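Local coordinates for protein probable N-glycosylase/DNA lyase (Thermotoga maritima, PDB 3N0U) that is a probable DNA-repair protein of the helix-hairpin-helix superfamily, folded almost wholly from helices and connecting loops, at residues L16-E19 / L20-R24; E26-P29 / L30-R34; G68-A71 / Q72-I75; A88-L91 / R92-G95; F105-E108 / N109-L112. All coordinates share one frame; numbering follows the deposited sequence.

Contact 1: L16-E19 / L20-R24; sequences LLKE and LERIR
L16 and E19 meet L20, R22 and I23 in a local contact one turn deep, near the start of helix 13-44. On the inner face two leucines suit a buried place: CG of L16 lies 3.9 Å from CD1 of L20, and L20 packs on to F198 and F205 of the two last helices of the chain. Around them run the backbone bonds of an alpha helix, with L20 N giving its hydrogen to L16 O at 3.0 Å. Such a helix is amphipathic, and its other face carries charge. E19 OE1 and R22 NH1 form a salt bridge of 3.1 Å, reached because the arginine stretches out from CG to NE and runs back along the helix. NH1 meets the anti side of the oxygen, 24° out of the carboxylate plane, and the carboxylate and guanidinium planes are turned 38° apart. OE2 of E19 lies against the methyl CG2 of I23, 3.8 Å away. K18 bends at chi3 (59°), and its NZ comes within 4.3 Å of R22 NH2, a pairing of like charges that the carboxylate of E19 probably eases. R24 is shared between E21, E200 and the ring and carbonyl of F198.

Contact 2: E26-P29 / L30-R34; sequences EAKP and LVEQR
K28 and E32 lie side by side and point the same way, their CG atoms 4.0 Å apart, one turn from each other on helix 13-44. The lysine is fully extended, whereas the glutamate bends at chi2 (-69°), and K28 NZ therefore stays 5.6 Å from E32 OE2. That oxygen makes its salt bridge with K204 of helix 202-214 instead. A quarter of the way round, Q33 turns its amide back beside the carbonyl and CB of P29. Its CD approaches P29 O to 3.1 Å and its NE2 comes 3.9 Å from P29 CB, but the angle at NE2 is too poor for a hydrogen bond, and the carbonyl takes the backbone N of Q33 at 3.0 Å. Proline has no N-H to offer the preceding turn, and the helix is kinked here; the exposed side of the helix leaves room for the ring. On the inner side, CG2 of V31 sits 3.4 Å from A27 O within the turn. Both residues are small and face helix 202-214, where A27 touches Y211 and V31 touches L207 and Y208. Polar neighbours along this helix are thus not all partners. The lysine and glutamate probably attract each other only weakly across their gap, and the glutamate spends its charge on tying helix 13-44 to helix 202-214.

Contact 3: G68-A71 / Q72-I75; sequences GIRA and QKEI
A71 and I75 form the tight side of this turn of helix 65-75, and R70 and E74 its solvent side. I75 N bonds to A71 O at 2.9 Å, and the isoleucine's CB lies over that same oxygen at 3.4 Å. Its CG1 stands anti to the carbonyl carbon (chi1 -67°), which also brings it near A71 O while the rest of the branched chain is buried against L87 and L91 of helix 84-93. Alanine suits position 71, one turn earlier, where its methyl touches L59 and V94. G68, likewise buried, has no side chain to intrude, and its carbonyl receives Q72 N at 2.9 Å. Q72 leaves this turn in an extended chain, and its amide is satisfied elsewhere, by K219 at OE1 and E53 at NE2.

Towards solvent the contact is looser. R70 is stretched from CG to NE, and NE gives a salt bridge to E74 OE2 at 3.1 Å. The bond is bent (138° at the hydrogen), NE approaches from above the carboxylate plane, and the guanidinium and carboxylate planes are nearly perpendicular, 79° apart. K73, bent at chi3, holds its NZ 5.3 Å from R70 NE, so two like charges share this side without touching, the carboxylate lying near the arginine. Acid and base four residues apart on the outer face, small and aliphatic residues on the inner, make this the familiar amphipathic helix of an all-helical glycosylase fold.

Contact 4: A88-L91 / R92-G95; sequences AEKL and REVG
E89 and R92 make the one salt bridge of this contact, close to the end of helix 84-93. OE1 of E89 stands 3.1 Å from R92 NH1, in a weak hydrogen bond that reaches the guanidinium at its edge. The arginine bends at chi3 (-65°) to bring NH1 back along the helix, and the two flat groups are closer to parallel than to perpendicular. Like charges also meet: OE2 of E89 lies 3.2 Å from E93 OE2, with the two carboxylates 71° apart. So close a pair would probably favour a proton on one of them, and the nearby arginine offers some compensation.

The backbone bonds carry the end of the helix. R92 N and E93 N bond to A88 O and E89 O at 2.9 Å, and V94 N to K90 O at 3.1 Å. The helix then ends in a Schellman motif, with G95 at a positive phi of 97° and its N bonded to R92 O at 3.1 Å. Glycine fits there, since a beta carbon would collide with the carbonyl oxygen of V94.

Apolar packing is left to the other side of the helix. A88, small and buried, lets helix 99-109 come close at Q100 and A103, while L91 reaches P99 of that helix. V94 packs back on helix 65-75. K90 lays its long chain on I75, its NZ remaining 6.3 Å from E93 OE1.

Contact 5: F105-E108 / N109-L112; sequences FIVE and NRKL
R110 doubles back over V107 and I106, the last turn of helix 99-109. Its CB lies 3.3 Å from V107 O, which also takes R110 N at 3.1 Å from well above the carbonyl plane. CG, anti to the carbonyl carbon (chi1 -66°), stays 3.4 Å from V107 O and passes near I106 O. CD and NE run on in an extended line past V107 CA, NE at 3.9 Å. At the tip, the guanidinium turns one face to V107: its CG2 methyl sits 3.7 Å above that plane, displaced from the centre of the group. NH2 then bonds to the carbonyls of F79 and L82, which is why arginine, with several N-H groups on a long arm, suits this place. Valine in turn gives it an apolar ledge.

N109 N bonds to F105 O at 2.9 Å, and its OD1 accepts a hydrogen bond from K136 N. L112 N bonds to N109 O at 2.8 Å, the tightened turn of a 3-10 segment. A135, touched by N109 and L112, binds a sodium ion with V132 and I138 where helix 124-134 gives way to the loop before helix 140-148, consistent with the helix-hairpin-helix motif of this family.

How the contacts relate
All five contacts are local turns, each partly buried, mixing buried and exposed residues. Contacts 1 and 2 share helix 13-44, and each turns one face to the C-terminal helices. Contacts 3 and 4 touch directly: I75 CD1 rests 3.5 Å from L91 CD2, so helices 65-75 and 84-93 pack across them, while contact 5 begins on the following helix 99-109, its nearest atoms about 5 Å from those of contact 4. Salt bridges mark contacts 1, 3 and 4; contacts 2 and 5 have none between their segments and rely on polar partners elsewhere. Contacts 4 and 5 run past the ends of their helices, one through a Schellman motif, one into a 3-10 turn.

Contact 1: L16-E19 / L20-R24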
loop_
_atom_site.group_PDB
_atom_site.type_symbol
_atom_site.label_atom_id
_atom_site.label_comp_id
_atom_site.label_asym_id
_atom_site.label_seq_id
_atom_site.Cartn_x
_atom_site.Cartn_y
_atom_site.Cartn_z
ATOM N N LEU A 16 12.982 5.878 -18.147
ATOM C CA LEU A 16 12.087 5.974 -16.997
ATOM C C LEU A 16 12.527 7.087 -16.061
ATOM O O LEU A 16 11.706 7.895 -15.630
ATOM C CB LEU A 16 12.023 4.648 -16.240
ATOM C CG LEU A 16 11.185 4.656 -14.955
ATOM C CD1 LEU A 16 9.714 5.017 -15.204
ATOM C CD2 LEU A 16 11.280 3.304 -14.282
ATOM N N LEU A 17 13.813 7.134 -15.727
ATOM C CA LEU A 17 14.296 8.178 -14.835
ATOM C C LEU A 17 14.091 9.561 -15.436
ATOM O O LEU A 17 13.735 10.485 -14.729
ATOM C CB LEU A 17 15.754 7.954 -14.463
ATOM C CG LEU A 17 15.961 6.749 -13.543
ATOM C CD1 LEU A 17 17.436 6.390 -13.456
ATOM C CD2 LEU A 17 15.400 7.032 -12.146
ATOM N N LYS A 18 14.273 9.708 -16.742
ATOM C CA LYS A 18 14.091 11.018 -17.351
ATOM C C LYS A 18 12.641 11.456 -17.292
ATOM O O LYS A 18 12.353 12.624 -17.009
ATOM C CB LYS A 18 14.587 11.028 -18.797
ATOM C CG LYS A 18 16.109 10.979 -18.888
ATOM C CD LYS A 18 16.605 10.785 -20.312
ATOM C CE LYS A 18 16.123 11.895 -21.223
ATOM N NZ LYS A 18 16.698 11.758 -22.590
ATOM N N GLU A 19 11.717 10.528 -17.529
ATOM C CA GLU A 19 10.311 10.883 -17.480
ATOM C C GLU A 19 9.903 11.241 -16.062
ATOM O O GLU A 19 9.136 12.184 -15.863
ATOM C CB GLU A 19 9.435 9.754 -17.989
ATOM C CG GLU A 19 7.937 10.067 -17.863
ATOM C CD GLU A 19 7.502 11.391 -18.544
ATOM O OE1 GLU A 19 8.137 11.828 -19.539
ATOM O OE2 GLU A 19 6.508 11.992 -18.078
ATOM N N LEU A 20 10.424 10.513 -15.081
ATOM C CA LEU A 20 10.134 10.831 -13.698
ATOM C C LEU A 20 10.693 12.202 -13.343
ATOM O O LEU A 20 10.053 12.961 -12.620
ATOM C CB LEU A 20 10.703 9.782 -12.751
ATOM C CG LEU A 20 9.971 8.443 -12.711
ATOM C CD1 LEU A 20 10.876 7.375 -12.120
ATOM C CD2 LEU A 20 8.669 8.555 -11.907
ATOM N N GLU A 21 11.879 12.529 -13.829
ATOM C CA GLU A 21 12.423 13.846 -13.560
ATOM C C GLU A 21 11.566 14.951 -14.153
ATOM O O GLU A 21 11.472 16.014 -13.575
ATOM C CB GLU A 21 13.858 13.982 -14.047
ATOM C CG GLU A 21 14.850 13.035 -13.365
ATOM C CD GLU A 21 15.176 13.359 -11.921
ATOM O OE1 GLU A 21 14.476 14.177 -11.300
ATOM O OE2 GLU A 21 16.145 12.759 -11.390
ATOM N N ARG A 22 10.915 14.691 -15.289
ATOM C CA ARG A 22 10.085 15.716 -15.900
ATOM C C ARG A 22 8.810 16.001 -15.113
ATOM O O ARG A 22 8.268 17.109 -15.206
ATOM C CB ARG A 22 9.696 15.337 -17.325
ATOM C CG ARG A 22 10.835 15.284 -18.323
ATOM C CD ARG A 22 10.290 14.910 -19.700
ATOM N NE ARG A 22 11.354 14.585 -20.643
ATOM C CZ ARG A 22 11.651 13.354 -21.059
ATOM N NH1 ARG A 22 10.949 12.307 -20.639
ATOM N NH2 ARG A 22 12.649 13.172 -21.918
ATOM N N ILE A 23 8.325 15.025 -14.346
ATOM C CA ILE A 23 7.121 15.259 -13.540
ATOM C C ILE A 23 7.442 15.567 -12.097
ATOM O O ILE A 23 6.546 15.865 -11.316
ATOM C CB ILE A 23 6.072 14.103 -13.618
ATOM C CG1 ILE A 23 6.636 12.748 -13.210
ATOM C CG2 ILE A 23 5.489 14.007 -15.037
ATOM C CD1 ILE A 23 6.852 12.550 -11.729
ATOM N N ARG A 24 8.717 15.511 -11.736
ATOM C CA ARG A 24 9.087 15.592 -10.330
ATOM C C ARG A 24 8.642 16.882 -9.665
ATOM O O ARG A 24 8.064 16.866 -8.582
ATOM C CB ARG A 24 10.590 15.423 -10.180
ATOM C CG ARG A 24 11.036 15.232 -8.749
ATOM C CD ARG A 24 12.564 15.091 -8.714
ATOM N NE ARG A 24 13.017 14.490 -7.463
ATOM C CZ ARG A 24 14.061 13.689 -7.352
ATOM N NH1 ARG A 24 14.354 13.193 -6.166
ATOM N NH2 ARG A 24 14.832 13.401 -8.414
#

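Contact 2: E26-P29 / L30-R34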
loop_
_atom_site.group_PDB
_atom_site.type_symbol
_atom_site.label_atom_id
_atom_site.label_comp_id
_atom_site.label_asym_id
_atom_site.label_seq_id
_atom_site.Cartn_x
_atom_site.Cartn_y
_atom_site.Cartn_z
ATOM N N GLU A 26 6.322 19.069 -10.397
ATOM C CA GLU A 26 4.889 19.251 -10.253
ATOM C C GLU A 26 4.263 18.264 -9.282
ATOM O O GLU A 26 3.249 18.569 -8.649
ATOM C CB GLU A 26 4.181 19.214 -11.620
ATOM C CG GLU A 26 4.083 17.874 -12.295
ATOM C CD GLU A 26 3.685 18.018 -13.758
ATOM O OE1 GLU A 26 2.799 17.273 -14.225
ATOM O OE2 GLU A 26 4.286 18.859 -14.439
ATOM N N ALA A 27 4.837 17.067 -9.201
ATOM C CA ALA A 27 4.288 16.025 -8.356
ATOM C C ALA A 27 4.721 16.207 -6.917
ATOM O O ALA A 27 4.025 15.778 -6.003
ATOM C CB ALA A 27 4.682 14.644 -8.864
ATOM N N LYS A 28 5.867 16.841 -6.707
ATOM C CA LYS A 28 6.461 16.866 -5.371
ATOM C C LYS A 28 5.539 17.408 -4.278
ATOM O O LYS A 28 5.451 16.823 -3.200
ATOM C CB LYS A 28 7.786 17.609 -5.388
ATOM C CG LYS A 28 8.423 17.702 -4.024
ATOM C CD LYS A 28 9.793 18.323 -4.083
ATOM C CE LYS A 28 10.474 18.249 -2.711
ATOM N NZ LYS A 28 11.853 18.798 -2.760
ATOM N N PRO A 29 4.833 18.513 -4.529
ATOM C CA PRO A 29 3.964 18.999 -3.436
ATOM C C PRO A 29 2.878 17.999 -3.069
ATOM O O PRO A 29 2.514 17.868 -1.890
ATOM C CB PRO A 29 3.353 20.298 -3.986
ATOM C CG PRO A 29 4.104 20.604 -5.239
ATOM C CD PRO A 29 4.792 19.376 -5.722
ATOM N N LEU A 30 2.349 17.295 -4.057
ATOM C CA LEU A 30 1.338 16.280 -3.772
ATOM C C LEU A 30 1.929 15.106 -3.010
ATOM O O LEU A 30 1.314 14.583 -2.090
ATOM C CB LEU A 30 0.707 15.780 -5.073
ATOM C CG LEU A 30 -0.072 16.809 -5.890
ATOM C CD1 LEU A 30 -0.644 16.124 -7.112
ATOM C CD2 LEU A 30 -1.186 17.433 -5.058
ATOM N N VAL A 31 3.100 14.653 -3.425
ATOM C CA VAL A 31 3.782 13.562 -2.743
ATOM C C VAL A 31 4.087 13.949 -1.297
ATOM O O VAL A 31 3.836 13.171 -0.382
ATOM C CB VAL A 31 5.063 13.181 -3.499
ATOM C CG1 VAL A 31 5.895 12.169 -2.722
ATOM C CG2 VAL A 31 4.717 12.630 -4.876
ATOM N N GLU A 32 4.608 15.155 -1.092
ATOM C CA GLU A 32 4.995 15.562 0.250
ATOM C C GLU A 32 3.774 15.726 1.136
ATOM O O GLU A 32 3.790 15.339 2.288
ATOM C CB GLU A 32 5.828 16.845 0.223
ATOM C CG GLU A 32 7.198 16.654 -0.386
ATOM C CD GLU A 32 8.103 15.811 0.494
ATOM O OE1 GLU A 32 8.110 16.047 1.733
ATOM O OE2 GLU A 32 8.793 14.912 -0.038
ATOM N N GLN A 33 2.697 16.273 0.602
ATOM C CA GLN A 33 1.498 16.458 1.410
ATOM C C GLN A 33 0.898 15.109 1.768
ATOM O O GLN A 33 0.447 14.891 2.898
ATOM C CB GLN A 33 0.485 17.329 0.675
ATOM C CG GLN A 33 0.851 18.804 0.764
ATOM C CD GLN A 33 0.355 19.615 -0.417
ATOM O OE1 GLN A 33 -0.727 19.360 -0.951
ATOM N NE2 GLN A 33 1.153 20.592 -0.839
ATOM N N ARG A 34 0.946 14.165 0.834
ATOM C CA ARG A 34 0.371 12.855 1.104
ATOM C C ARG A 34 1.208 12.143 2.169
ATOM O O ARG A 34 0.666 11.535 3.095
ATOM C CB ARG A 34 0.288 12.041 -0.182
ATOM C CG ARG A 34 -0.406 10.710 -0.027
ATOM C CD ARG A 34 -1.868 10.881 0.331
ATOM N NE ARG A 34 -2.678 11.352 -0.795
ATOM C CZ ARG A 34 -3.228 12.556 -0.885
ATOM N NH1 ARG A 34 -3.068 13.456 0.082
ATOM N NH2 ARG A 34 -3.947 12.858 -1.956
#

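Contact 3: G68-A71 / Q72-I75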
loop_
_atom_site.group_PDB
_atom_site.type_symbol
_atom_site.label_atom_id
_atom_site.label_comp_id
_atom_site.label_asym_id
_atom_site.label_seq_id
_atom_site.Cartn_x
_atom_site.Cartn_y
_atom_site.Cartn_z
ATOM N N GLY A 68 -11.127 2.230 -2.550
ATOM C CA GLY A 68 -10.823 2.044 -1.149
ATOM C C GLY A 68 -11.058 3.304 -0.342
ATOM O O GLY A 68 -11.479 3.252 0.806
ATOM N N ILE A 69 -10.724 4.445 -0.931
ATOM C CA ILE A 69 -10.890 5.733 -0.275
ATOM C C ILE A 69 -12.382 5.975 -0.026
ATOM O O ILE A 69 -12.793 6.402 1.056
ATOM C CB ILE A 69 -10.272 6.854 -1.142
ATOM C CG1 ILE A 69 -8.747 6.778 -1.053
ATOM C CG2 ILE A 69 -10.716 8.206 -0.660
ATOM C CD1 ILE A 69 -7.998 7.571 -2.143
ATOM N N ARG A 70 -13.202 5.670 -1.028
ATOM C CA ARG A 70 -14.645 5.790 -0.882
ATOM C C ARG A 70 -15.194 4.838 0.202
ATOM O O ARG A 70 -16.048 5.217 0.999
ATOM C CB ARG A 70 -15.330 5.518 -2.218
ATOM C CG ARG A 70 -16.831 5.644 -2.141
ATOM C CD ARG A 70 -17.502 5.269 -3.449
ATOM N NE ARG A 70 -18.932 5.543 -3.374
ATOM C CZ ARG A 70 -19.843 5.013 -4.184
ATOM N NH1 ARG A 70 -19.481 4.153 -5.130
ATOM N NH2 ARG A 70 -21.121 5.340 -4.033
ATOM N N ALA A 71 -14.683 3.617 0.246
ATOM C CA ALA A 71 -15.133 2.665 1.248
ATOM C C ALA A 71 -14.763 3.165 2.639
ATOM O O ALA A 71 -15.559 3.116 3.553
ATOM C CB ALA A 71 -14.533 1.283 1.005
ATOM N N GLN A 72 -13.538 3.642 2.789
ATOM C CA GLN A 72 -13.069 4.137 4.071
ATOM C C GLN A 72 -13.927 5.318 4.542
ATOM O O GLN A 72 -14.311 5.388 5.714
ATOM C CB GLN A 72 -11.596 4.522 3.969
ATOM C CG GLN A 72 -10.882 4.657 5.264
ATOM C CD GLN A 72 -9.380 4.752 5.068
ATOM O OE1 GLN A 72 -8.908 5.120 3.997
ATOM N NE2 GLN A 72 -8.627 4.420 6.096
ATOM N N LYS A 73 -14.254 6.222 3.625
ATOM C CA LYS A 73 -15.075 7.381 3.949
ATOM C C LYS A 73 -16.466 6.955 4.420
ATOM O O LYS A 73 -16.978 7.478 5.413
ATOM C CB LYS A 73 -15.195 8.300 2.725
ATOM C CG LYS A 73 -16.140 9.500 2.892
ATOM C CD LYS A 73 -16.355 10.202 1.549
ATOM C CE LYS A 73 -17.044 9.277 0.522
ATOM N NZ LYS A 73 -16.986 9.763 -0.908
ATOM N N GLU A 74 -17.062 5.992 3.718
ATOM C CA GLU A 74 -18.442 5.581 3.985
ATOM C C GLU A 74 -18.584 4.682 5.208
ATOM O O GLU A 74 -19.570 4.765 5.932
ATOM C CB GLU A 74 -19.056 4.910 2.755
ATOM C CG GLU A 74 -19.129 5.847 1.551
ATOM C CD GLU A 74 -20.171 5.434 0.523
ATOM O OE1 GLU A 74 -20.964 4.508 0.820
ATOM O OE2 GLU A 74 -20.199 6.043 -0.581
ATOM N N ILE A 75 -17.591 3.847 5.467
ATOM C CA ILE A 75 -17.699 2.871 6.545
ATOM C C ILE A 75 -17.035 3.372 7.831
ATOM O O ILE A 75 -17.567 3.198 8.922
ATOM C CB ILE A 75 -17.103 1.528 6.092
ATOM C CG1 ILE A 75 -17.991 0.939 4.986
ATOM C CG2 ILE A 75 -16.969 0.573 7.259
ATOM C CD1 ILE A 75 -17.349 -0.219 4.223
#

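Contact 4: A88-L91 / R92-G95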
loop_
_atom_site.group_PDB
_atom_site.type_symbol
_atom_site.label_atom_id
_atom_site.label_comp_id
_atom_site.label_asym_id
_atom_site.label_seq_id
_atom_site.Cartn_x
_atom_site.Cartn_y
_atom_site.Cartn_z
ATOM N N ALA A 88 -20.289 -6.644 5.196
ATOM C CA ALA A 88 -20.341 -7.111 3.810
ATOM C C ALA A 88 -21.355 -6.296 3.016
ATOM O O ALA A 88 -21.128 -5.968 1.841
ATOM C CB ALA A 88 -20.679 -8.588 3.751
ATOM N N GLU A 89 -22.487 -5.970 3.637
ATOM C CA GLU A 89 -23.497 -5.201 2.921
ATOM C C GLU A 89 -22.971 -3.806 2.567
ATOM O O GLU A 89 -23.199 -3.310 1.462
ATOM C CB GLU A 89 -24.795 -5.113 3.718
ATOM C CG GLU A 89 -25.862 -4.256 3.053
ATOM C CD GLU A 89 -26.224 -4.727 1.645
ATOM O OE1 GLU A 89 -26.193 -5.949 1.383
ATOM O OE2 GLU A 89 -26.551 -3.865 0.799
ATOM N N LYS A 90 -22.263 -3.156 3.492
ATOM C CA LYS A 90 -21.724 -1.833 3.192
ATOM C C LYS A 90 -20.634 -1.909 2.117
ATOM O O LYS A 90 -20.530 -1.018 1.276
ATOM C CB LYS A 90 -21.179 -1.153 4.443
ATOM C CG LYS A 90 -22.262 -0.747 5.451
ATOM C CD LYS A 90 -21.760 0.325 6.383
ATOM C CE LYS A 90 -22.892 0.918 7.242
ATOM N NZ LYS A 90 -22.467 2.243 7.758
ATOM N N LEU A 91 -19.855 -2.981 2.109
ATOM C CA LEU A 91 -18.851 -3.132 1.062
ATOM C C LEU A 91 -19.518 -3.372 -0.286
ATOM O O LEU A 91 -19.039 -2.898 -1.304
ATOM C CB LEU A 91 -17.868 -4.248 1.377
ATOM C CG LEU A 91 -16.976 -3.970 2.573
ATOM C CD1 LEU A 91 -16.176 -5.218 2.865
ATOM C CD2 LEU A 91 -16.055 -2.807 2.287
ATOM N N ARG A 92 -20.635 -4.089 -0.289
ATOM C CA ARG A 92 -21.372 -4.325 -1.529
ATOM C C ARG A 92 -21.911 -2.989 -2.052
ATOM O O ARG A 92 -21.804 -2.692 -3.253
ATOM C CB ARG A 92 -22.501 -5.343 -1.293
ATOM C CG ARG A 92 -23.270 -5.728 -2.520
ATOM C CD ARG A 92 -24.295 -6.850 -2.196
ATOM N NE ARG A 92 -23.651 -8.115 -1.805
ATOM C CZ ARG A 92 -23.492 -8.553 -0.550
ATOM N NH1 ARG A 92 -23.940 -7.849 0.488
ATOM N NH2 ARG A 92 -22.879 -9.714 -0.329
ATOM N N GLU A 93 -22.456 -2.177 -1.137
ATOM C CA GLU A 93 -23.013 -0.869 -1.474
ATOM C C GLU A 93 -22.000 0.110 -2.092
ATOM O O GLU A 93 -22.369 0.905 -2.957
ATOM C CB GLU A 93 -23.650 -0.230 -0.221
ATOM C CG GLU A 93 -24.913 -0.934 0.278
ATOM C CD GLU A 93 -25.427 -0.401 1.621
ATOM O OE1 GLU A 93 -24.789 0.502 2.218
ATOM O OE2 GLU A 93 -26.484 -0.895 2.081
ATOM N N VAL A 94 -20.744 0.055 -1.651
ATOM C CA VAL A 94 -19.716 0.961 -2.181
ATOM C C VAL A 94 -19.011 0.366 -3.394
ATOM O O VAL A 94 -18.066 0.948 -3.920
ATOM C CB VAL A 94 -18.665 1.390 -1.122
ATOM C CG1 VAL A 94 -19.345 2.047 0.054
ATOM C CG2 VAL A 94 -17.813 0.215 -0.665
ATOM N N GLY A 95 -19.467 -0.797 -3.832
ATOM C CA GLY A 95 -19.033 -1.344 -5.107
ATOM C C GLY A 95 -17.912 -2.366 -5.092
ATOM O O GLY A 95 -17.405 -2.731 -6.149
#

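Contact 5: F105-E108 / N109-L112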
loop_
_atom_site.group_PDB
_atom_site.type_symbol
_atom_site.label_atom_id
_atom_site.label_comp_id
_atom_site.label_asym_id
_atom_site.label_seq_id
_atom_site.Cartn_x
_atom_site.Cartn_y
_atom_site.Cartn_z
ATOM N N PHE A 105 -12.209 -11.163 6.069
ATOM C CA PHE A 105 -10.824 -10.827 6.385
ATOM C C PHE A 105 -10.745 -9.749 7.454
ATOM O O PHE A 105 -9.996 -9.878 8.421
ATOM C CB PHE A 105 -10.065 -10.315 5.156
ATOM C CG PHE A 105 -9.844 -11.334 4.080
ATOM C CD1 PHE A 105 -9.872 -12.688 4.338
ATOM C CD2 PHE A 105 -9.603 -10.911 2.786
ATOM C CE1 PHE A 105 -9.661 -13.604 3.318
ATOM C CE2 PHE A 105 -9.372 -11.808 1.773
ATOM C CZ PHE A 105 -9.408 -13.160 2.033
ATOM N N ILE A 106 -11.514 -8.682 7.270
ATOM C CA ILE A 106 -11.465 -7.529 8.176
ATOM C C ILE A 106 -11.920 -7.958 9.579
ATOM O O ILE A 106 -11.278 -7.616 10.601
ATOM C CB ILE A 106 -12.282 -6.347 7.615
ATOM C CG1 ILE A 106 -11.551 -5.787 6.398
ATOM C CG2 ILE A 106 -12.475 -5.246 8.653
ATOM C CD1 ILE A 106 -12.421 -4.925 5.493
ATOM N N VAL A 107 -13.028 -8.679 9.651
ATOM C CA VAL A 107 -13.531 -9.121 10.943
ATOM C C VAL A 107 -12.464 -9.978 11.653
ATOM O O VAL A 107 -12.194 -9.806 12.859
ATOM C CB VAL A 107 -14.852 -9.893 10.804
ATOM C CG1 VAL A 107 -15.235 -10.512 12.133
ATOM C CG2 VAL A 107 -15.965 -8.959 10.358
ATOM N N GLU A 108 -11.849 -10.898 10.913
ATOM C CA GLU A 108 -10.827 -11.773 11.490
ATOM C C GLU A 108 -9.635 -10.972 11.995
ATOM O O GLU A 108 -9.032 -11.302 13.017
ATOM C CB GLU A 108 -10.353 -12.808 10.472
ATOM C CG GLU A 108 -11.376 -13.838 10.084
ATOM C CD GLU A 108 -10.865 -14.761 8.976
ATOM O OE1 GLU A 108 -10.832 -14.335 7.795
ATOM O OE2 GLU A 108 -10.473 -15.905 9.291
ATOM N N ASN A 109 -9.302 -9.909 11.283
ATOM C CA ASN A 109 -8.136 -9.103 11.628
ATOM C C ASN A 109 -8.319 -8.298 12.903
ATOM O O ASN A 109 -7.363 -7.703 13.409
ATOM C CB ASN A 109 -7.788 -8.172 10.469
ATOM C CG ASN A 109 -7.139 -8.895 9.348
ATOM O OD1 ASN A 109 -6.650 -9.997 9.525
ATOM N ND2 ASN A 109 -7.130 -8.290 8.174
ATOM N N ARG A 110 -9.539 -8.249 13.421
ATOM C CA ARG A 110 -9.767 -7.490 14.642
ATOM C C ARG A 110 -8.938 -8.055 15.796
ATOM O O ARG A 110 -8.690 -7.373 16.789
ATOM C CB ARG A 110 -11.263 -7.413 14.975
ATOM C CG ARG A 110 -12.022 -6.626 13.943
ATOM C CD ARG A 110 -13.514 -6.745 14.117
ATOM N NE ARG A 110 -14.225 -5.986 13.096
ATOM C CZ ARG A 110 -15.529 -6.053 12.874
ATOM N NH1 ARG A 110 -16.296 -6.878 13.583
ATOM N NH2 ARG A 110 -16.068 -5.277 11.932
ATOM N N LYS A 111 -8.486 -9.292 15.648
ATOM C CA LYS A 111 -7.575 -9.883 16.624
ATOM C C LYS A 111 -6.298 -9.046 16.797
ATOM O O LYS A 111 -5.598 -9.185 17.805
ATOM C CB LYS A 111 -7.173 -11.306 16.201
ATOM C CG LYS A 111 -6.291 -11.330 14.967
ATOM C CD LYS A 111 -5.946 -12.737 14.493
ATOM C CE LYS A 111 -5.127 -12.656 13.197
ATOM N NZ LYS A 111 -4.719 -13.997 12.693
ATOM N N LEU A 112 -5.991 -8.207 15.807
ATOM C CA LEU A 112 -4.757 -7.409 15.815
ATOM C C LEU A 112 -4.906 -6.068 16.521
ATOM O O LEU A 112 -3.916 -5.380 16.743
ATOM C CB LEU A 112 -4.268 -7.153 14.385
ATOM C CG LEU A 112 -3.952 -8.420 13.605
ATOM C CD1 LEU A 112 -3.511 -8.058 12.194
ATOM C CD2 LEU A 112 -2.888 -9.259 14.338
#